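PDB 5Y6I: transcriptional regulator KdgR from Pseudomonas aeruginosa, which probably binds DNA and regulates transcription, as an IclR-family factor with a helix-turn-helix domain joined to a C-terminal domain of the GAF clan. Local coordinates for residues A[153-156]-A[157-161]; A[254-258]-A[259-263]. One frame throughout, in Å; residues are numbered along the deposited sequence.

Interaction 1: A[153-156]-A[157-161]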
ATOM      1  N   LEU A 153      18.198 -12.771  -7.442  1.00 86.46           N
ATOM      2  CA  LEU A 153      17.812 -13.925  -6.632  1.00 85.58           C
ATOM      3  C   LEU A 153      16.846 -13.531  -5.520  1.00 78.92           C
ATOM      4  O   LEU A 153      15.902 -14.274  -5.227  1.00 75.31           O
ATOM      5  CB  LEU A 153      19.046 -14.625  -6.060  1.00 83.21           C
ATOM      6  CG  LEU A 153      19.986 -15.267  -7.089  1.00 93.35           C
ATOM      7  CD1 LEU A 153      20.693 -16.497  -6.534  1.00 99.89           C
ATOM      8  CD2 LEU A 153      19.232 -15.647  -8.334  1.00 92.41           C
ATOM      9  N   VAL A 154      17.053 -12.373  -4.887  1.00 73.72           N
ATOM     10  CA  VAL A 154      16.113 -11.946  -3.855  1.00 72.51           C
ATOM     11  C   VAL A 154      14.728 -11.752  -4.459  1.00 71.99           C
ATOM     12  O   VAL A 154      13.730 -12.248  -3.928  1.00 72.44           O
ATOM     13  CB  VAL A 154      16.596 -10.672  -3.146  1.00 71.04           C
ATOM     14  CG1 VAL A 154      15.503 -10.221  -2.122  1.00 62.88           C
ATOM     15  CG2 VAL A 154      17.943 -10.903  -2.467  1.00 63.89           C
ATOM     16  N   PHE A 155      14.648 -11.051  -5.591  1.00 68.64           N
ATOM     17  CA  PHE A 155      13.388 -10.953  -6.321  1.00 62.00           C
ATOM     18  C   PHE A 155      12.747 -12.335  -6.516  1.00 71.64           C
ATOM     19  O   PHE A 155      11.626 -12.585  -6.058  1.00 80.85           O
ATOM     20  CB  PHE A 155      13.623 -10.245  -7.666  1.00 62.70           C
ATOM     21  CG  PHE A 155      13.681  -8.716  -7.571  1.00 74.54           C
ATOM     22  CD1 PHE A 155      12.664  -7.998  -6.968  1.00 75.52           C
ATOM     23  CD2 PHE A 155      14.758  -8.005  -8.095  1.00 86.19           C
ATOM     24  CE1 PHE A 155      12.707  -6.605  -6.894  1.00 79.02           C
ATOM     25  CE2 PHE A 155      14.814  -6.604  -8.014  1.00 85.77           C
ATOM     26  CZ  PHE A 155      13.777  -5.910  -7.415  1.00 83.59           C
ATOM     27  N   ALA A 156      13.459 -13.263  -7.161  1.00 71.51           N
ATOM     28  CA  ALA A 156      12.905 -14.601  -7.350  1.00 74.40           C
ATOM     29  C   ALA A 156      12.503 -15.232  -6.029  1.00 77.85           C
ATOM     30  O   ALA A 156      11.544 -16.016  -5.976  1.00 81.78           O
ATOM     31  CB  ALA A 156      13.913 -15.505  -8.062  1.00 72.48           C
ATOM     32  N   ALA A 157      13.227 -14.920  -4.958  1.00 73.82           N
ATOM     33  CA  ALA A 157      12.900 -15.542  -3.684  1.00 80.15           C
ATOM     34  C   ALA A 157      11.566 -15.039  -3.150  1.00 78.09           C
ATOM     35  O   ALA A 157      10.828 -15.803  -2.521  1.00 78.81           O
ATOM     36  CB  ALA A 157      14.013 -15.284  -2.668  1.00 84.66           C
ATOM     37  N   PHE A 158      11.227 -13.772  -3.411  1.00 75.21           N
ATOM     38  CA  PHE A 158      10.112 -13.143  -2.734  1.00 77.00           C
ATOM     39  C   PHE A 158       8.918 -12.817  -3.620  1.00 82.25           C
ATOM     40  O   PHE A 158       7.804 -12.747  -3.099  1.00 90.90           O
ATOM     41  CB  PHE A 158      10.593 -11.876  -2.022  1.00 79.13           C
ATOM     42  CG  PHE A 158      11.445 -12.162  -0.826  1.00 80.53           C
ATOM     43  CD1 PHE A 158      12.810 -12.348  -0.957  1.00 75.50           C
ATOM     44  CD2 PHE A 158      10.868 -12.315   0.426  1.00 78.81           C
ATOM     45  CE1 PHE A 158      13.596 -12.639   0.145  1.00 74.81           C
ATOM     46  CE2 PHE A 158      11.650 -12.611   1.532  1.00 81.15           C
ATOM     47  CZ  PHE A 158      13.021 -12.773   1.388  1.00 77.62           C
ATOM     48  N   LEU A 159       9.085 -12.641  -4.921  1.00 81.65           N
ATOM     49  CA  LEU A 159       7.930 -12.380  -5.770  1.00 73.82           C
ATOM     50  C   LEU A 159       7.216 -13.658  -6.131  1.00 76.26           C
ATOM     51  O   LEU A 159       7.780 -14.755  -6.069  1.00 75.81           O
ATOM     52  CB  LEU A 159       8.339 -11.659  -7.044  1.00 76.78           C
ATOM     53  CG  LEU A 159       8.917 -10.295  -6.779  1.00 71.79           C
ATOM     54  CD1 LEU A 159      10.067 -10.153  -7.687  1.00 70.06           C
ATOM     55  CD2 LEU A 159       7.825  -9.184  -6.873  1.00 61.05           C
ATOM     56  N   PRO A 160       5.943 -13.552  -6.532  1.00 78.77           N
ATOM     57  CA  PRO A 160       5.245 -14.727  -7.042  1.00 80.48           C
ATOM     58  C   PRO A 160       5.997 -15.402  -8.178  1.00 78.87           C
ATOM     59  O   PRO A 160       6.736 -14.772  -8.934  1.00 84.46           O
ATOM     60  CB  PRO A 160       3.899 -14.152  -7.513  1.00 77.07           C
ATOM     61  CG  PRO A 160       3.701 -12.972  -6.726  1.00 62.63           C
ATOM     62  CD  PRO A 160       5.053 -12.372  -6.580  1.00 64.24           C
ATOM     63  N   GLU A 161       5.805 -16.713  -8.266  1.00 79.93           N
ATOM     64  CA  GLU A 161       6.397 -17.486  -9.341  1.00 82.66           C
ATOM     65  C   GLU A 161       5.919 -16.986 -10.691  1.00 90.49           C
ATOM     66  O   GLU A 161       6.670 -17.020 -11.672  1.00105.19           O
ATOM     67  CB  GLU A 161       6.072 -18.967  -9.125  1.00 84.76           C
ATOM     68  CG  GLU A 161       5.902 -19.825 -10.364  1.00 94.72           C
ATOM     69  CD  GLU A 161       7.203 -20.004 -11.127  1.00103.37           C
ATOM     70  OE1 GLU A 161       8.294 -19.714 -10.574  1.00105.20           O
ATOM     71  OE2 GLU A 161       7.125 -20.448 -12.288  1.00106.71           O
TER
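Phe155 and Phe158 meet through the backbone, where the carbonyl Phe155 O takes two N-H groups as helix 150-158 ends. Leu159 N reaches Phe155 O at 2.8 Å, almost straight with an N-H...O angle of 174°. Phe158 N approaches the same oxygen at 2.9 Å, but from above the carbonyl plane, 57° out of it. Phe158 N also gives a bent i to i+4 bond to Val154 O (3.0 Å), so this one N-H is shared between two acceptors. One residue earlier, Ala157 N satisfies Leu153 O at 2.8 Å. At the helix end, where i+4 donors run out, Ala157 O is taken by Arg194 NE.

Apolar pairs follow the same spacing. Val154 CG1 lies 3.6 Å from Phe158 CD1, placed there because chi1 (176°) sets CG1 anti to the backbone N and leaves it beside the carbonyl carbon. Val154 O sits at the edge of the Phe158 ring, in its plane. Phe155 and Leu159 run side by side, with their CD1 atoms 3.5 Å apart. Small Ala157 suits the buried position against Ile193, while Val154 and Phe158 reach the sheet. Leu159 is extended, as residues before proline commonly are, and Pro160 has no N-H to prolong the series: an α-helix C-terminus whose last turn adds one 3-10-type (i to i+3) bond.

Interaction 2: A[254-258]-A[259-263]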
ATOM      1  N   ALA A 254      14.800  -0.790   8.274  1.00 69.45           N
ATOM      2  CA  ALA A 254      14.408   0.584   8.578  1.00 70.01           C
ATOM      3  C   ALA A 254      13.543   1.152   7.463  1.00 66.86           C
ATOM      4  O   ALA A 254      12.432   1.634   7.712  1.00 73.27           O
ATOM      5  CB  ALA A 254      15.641   1.457   8.806  1.00 71.45           C
ATOM      6  N   ILE A 255      14.038   1.093   6.220  1.00 61.78           N
ATOM      7  CA  ILE A 255      13.263   1.577   5.079  1.00 59.57           C
ATOM      8  C   ILE A 255      11.877   0.944   5.071  1.00 67.37           C
ATOM      9  O   ILE A 255      10.872   1.616   4.798  1.00 61.29           O
ATOM     10  CB  ILE A 255      14.006   1.294   3.762  1.00 54.87           C
ATOM     11  CG1 ILE A 255      15.401   1.913   3.755  1.00 54.76           C
ATOM     12  CG2 ILE A 255      13.193   1.788   2.563  1.00 51.56           C
ATOM     13  CD1 ILE A 255      16.154   1.660   2.441  1.00 44.19           C
ATOM     14  N   SER A 256      11.802  -0.356   5.382  1.00 64.41           N
ATOM     15  CA  SER A 256      10.521  -1.045   5.392  1.00 60.92           C
ATOM     16  C   SER A 256       9.599  -0.449   6.435  1.00 65.79           C
ATOM     17  O   SER A 256       8.494   0.007   6.121  1.00 65.87           O
ATOM     18  CB  SER A 256      10.715  -2.537   5.664  1.00 65.38           C
ATOM     19  OG  SER A 256      11.117  -3.218   4.493  1.00 72.06           O
ATOM     20  N   TRP A 257      10.033  -0.477   7.698  1.00 67.49           N
ATOM     21  CA  TRP A 257       9.204   0.008   8.794  1.00 62.47           C
ATOM     22  C   TRP A 257       8.776   1.451   8.572  1.00 68.04           C
ATOM     23  O   TRP A 257       7.712   1.863   9.049  1.00 67.94           O
ATOM     24  CB  TRP A 257       9.968  -0.150  10.104  1.00 64.11           C
ATOM     25  CG  TRP A 257       9.316   0.392  11.333  1.00 70.62           C
ATOM     26  CD1 TRP A 257       8.666  -0.316  12.302  1.00 75.33           C
ATOM     27  CD2 TRP A 257       9.302   1.757  11.755  1.00 75.97           C
ATOM     28  NE1 TRP A 257       8.227   0.531  13.291  1.00 83.15           N
ATOM     29  CE2 TRP A 257       8.606   1.811  12.976  1.00 81.39           C
ATOM     30  CE3 TRP A 257       9.803   2.947  11.206  1.00 77.47           C
ATOM     31  CZ2 TRP A 257       8.395   3.009  13.662  1.00 80.63           C
ATOM     32  CZ3 TRP A 257       9.593   4.131  11.879  1.00 75.91           C
ATOM     33  CH2 TRP A 257       8.894   4.155  13.096  1.00 78.80           C
ATOM     34  N   ARG A 258       9.560   2.231   7.828  1.00 67.63           N
ATOM     35  CA  ARG A 258       9.113   3.586   7.534  1.00 73.09           C
ATOM     36  C   ARG A 258       8.017   3.621   6.481  1.00 70.47           C
ATOM     37  O   ARG A 258       7.280   4.613   6.400  1.00 74.23           O
ATOM     38  CB  ARG A 258      10.301   4.452   7.115  1.00 80.45           C
ATOM     39  CG  ARG A 258      11.101   4.913   8.335  1.00 91.92           C
ATOM     40  CD  ARG A 258      12.529   5.342   8.024  1.00 96.05           C
ATOM     41  NE  ARG A 258      12.592   6.206   6.854  1.00101.81           N
ATOM     42  CZ  ARG A 258      13.635   6.970   6.554  1.00104.49           C
ATOM     43  NH1 ARG A 258      13.624   7.722   5.460  1.00106.60           N
ATOM     44  NH2 ARG A 258      14.687   6.992   7.364  1.00107.32           N
ATOM     45  N   MET A 259       7.897   2.569   5.679  1.00 57.20           N
ATOM     46  CA  MET A 259       6.793   2.417   4.754  1.00 63.10           C
ATOM     47  C   MET A 259       5.602   1.696   5.379  1.00 54.54           C
ATOM     48  O   MET A 259       4.655   1.364   4.672  1.00 48.47           O
ATOM     49  CB  MET A 259       7.274   1.682   3.505  1.00 69.93           C
ATOM     50  CG  MET A 259       8.438   2.400   2.840  1.00 76.94           C
ATOM     51  SD  MET A 259       8.701   1.907   1.139  1.00 79.84           S
ATOM     52  CE  MET A 259       7.256   2.650   0.414  1.00 78.99           C
ATOM     53  N   GLY A 260       5.625   1.433   6.676  1.00 52.57           N
ATOM     54  CA  GLY A 260       4.457   0.899   7.335  1.00 53.63           C
ATOM     55  C   GLY A 260       4.503  -0.581   7.581  1.00 53.59           C
ATOM     56  O   GLY A 260       3.595  -1.121   8.227  1.00 58.55           O
ATOM     57  N   TYR A 261       5.535  -1.246   7.105  1.00 56.87           N
ATOM     58  CA  TYR A 261       5.618  -2.693   7.195  1.00 60.22           C
ATOM     59  C   TYR A 261       5.845  -3.098   8.639  1.00 56.50           C
ATOM     60  O   TYR A 261       6.705  -2.539   9.316  1.00 57.95           O
ATOM     61  CB  TYR A 261       6.758  -3.191   6.294  1.00 69.77           C
ATOM     62  CG  TYR A 261       6.932  -4.684   6.333  1.00 73.69           C
ATOM     63  CD1 TYR A 261       5.895  -5.526   5.964  1.00 70.48           C
ATOM     64  CD2 TYR A 261       8.129  -5.251   6.749  1.00 78.45           C
ATOM     65  CE1 TYR A 261       6.039  -6.885   6.009  1.00 74.13           C
ATOM     66  CE2 TYR A 261       8.288  -6.618   6.787  1.00 83.97           C
ATOM     67  CZ  TYR A 261       7.235  -7.430   6.426  1.00 84.99           C
ATOM     68  OH  TYR A 261       7.381  -8.798   6.467  1.00 94.31           O
ATOM     69  N   ASP A 262       5.079  -4.073   9.109  1.00 72.78           N
ATOM     70  CA  ASP A 262       5.094  -4.468  10.512  1.00 84.04           C
ATOM     71  C   ASP A 262       6.199  -5.460  10.850  1.00 89.00           C
ATOM     72  O   ASP A 262       6.310  -5.862  12.015  1.00 89.97           O
ATOM     73  CB  ASP A 262       3.734  -5.063  10.913  1.00 92.89           C
ATOM     74  CG  ASP A 262       3.290  -6.213  10.010  1.00101.02           C
ATOM     75  OD1 ASP A 262       4.154  -6.949   9.486  1.00 99.09           O
ATOM     76  OD2 ASP A 262       2.059  -6.389   9.835  1.00108.66           O
ATOM     77  N   GLY A 263       6.994  -5.888   9.876  1.00 91.85           N
ATOM     78  CA  GLY A 263       8.050  -6.844  10.143  1.00 94.65           C
ATOM     79  C   GLY A 263       7.646  -8.303  10.117  1.00 99.93           C
ATOM     80  O   GLY A 263       8.445  -9.150  10.534  1.00 98.19           O
TER
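Ser256 and Tyr261 face each other across the end of helix 244-258, joined by both backbone and side chains. Among the hydrogen bonds, Tyr261 N reaches back to Ser256 O over 3.4 Å, a weak bond of the 6→1 kind, and Gly260 N bonds to Trp257 O at 3.2 Å in the 5→2 position. Together they make a Schellman motif. Its reversal depends on Gly260, whose positive phi of 101° suits a residue without CB, since a CB would press on the preceding carbonyl oxygen. Met259 N meets Ser256 O at 2.7 Å from above the carbonyl plane, and it also bonds weakly to Ile255 O.

The apolar contact is the one usual between the outer residues of this motif: Ser256 CB lies 3.9 Å from Tyr261 CD2. Tyr261 CB points at the helix end, and with CG anti to the backbone N (chi1 179°) the ring passes Ser256 CB at CD2 and then leads away. Gly263 N lies over one ring face, offset toward the rim. Tyr261 OH bonds to Thr264 O, while Ser256 OG finds its main partner in Phe217 N; a small hydroxyl fits this buried place.

The second subunit supplies a charged partner: its Arg78 makes a cation-pi contact with the exposed Trp257 and a hydrogen bond to Trp257 O. Within the chain, Ile255 and Met259 turn their apolar ends to helix 93-108, Ser256 packs on Val216 of strand 209-217, and the Tyr261 ring meets Phe217 at the end of that strand.

How the interactions relate
Both interactions are helix C-termini in the C-terminal region, finished in different ways: 153-161 leaves its helix through an extended residue before proline, 254-263 through a glycine reversal. Their centres lie 19 Å apart and their nearest atoms about 8 Å apart, so they do not touch. Strand 209-217 connects them indirectly: interaction 1 packs on Ser213 and Pro215, interaction 2 on Val216 and Phe217, so this strand is touched by both, among other neighbours. Each also reaches the second subunit, interaction 1 merely through Pro160 on its Asp106, interaction 2 more extensively through its Arg78, from helix 78-88. Interaction 2 therefore has the closer tie to the dimer.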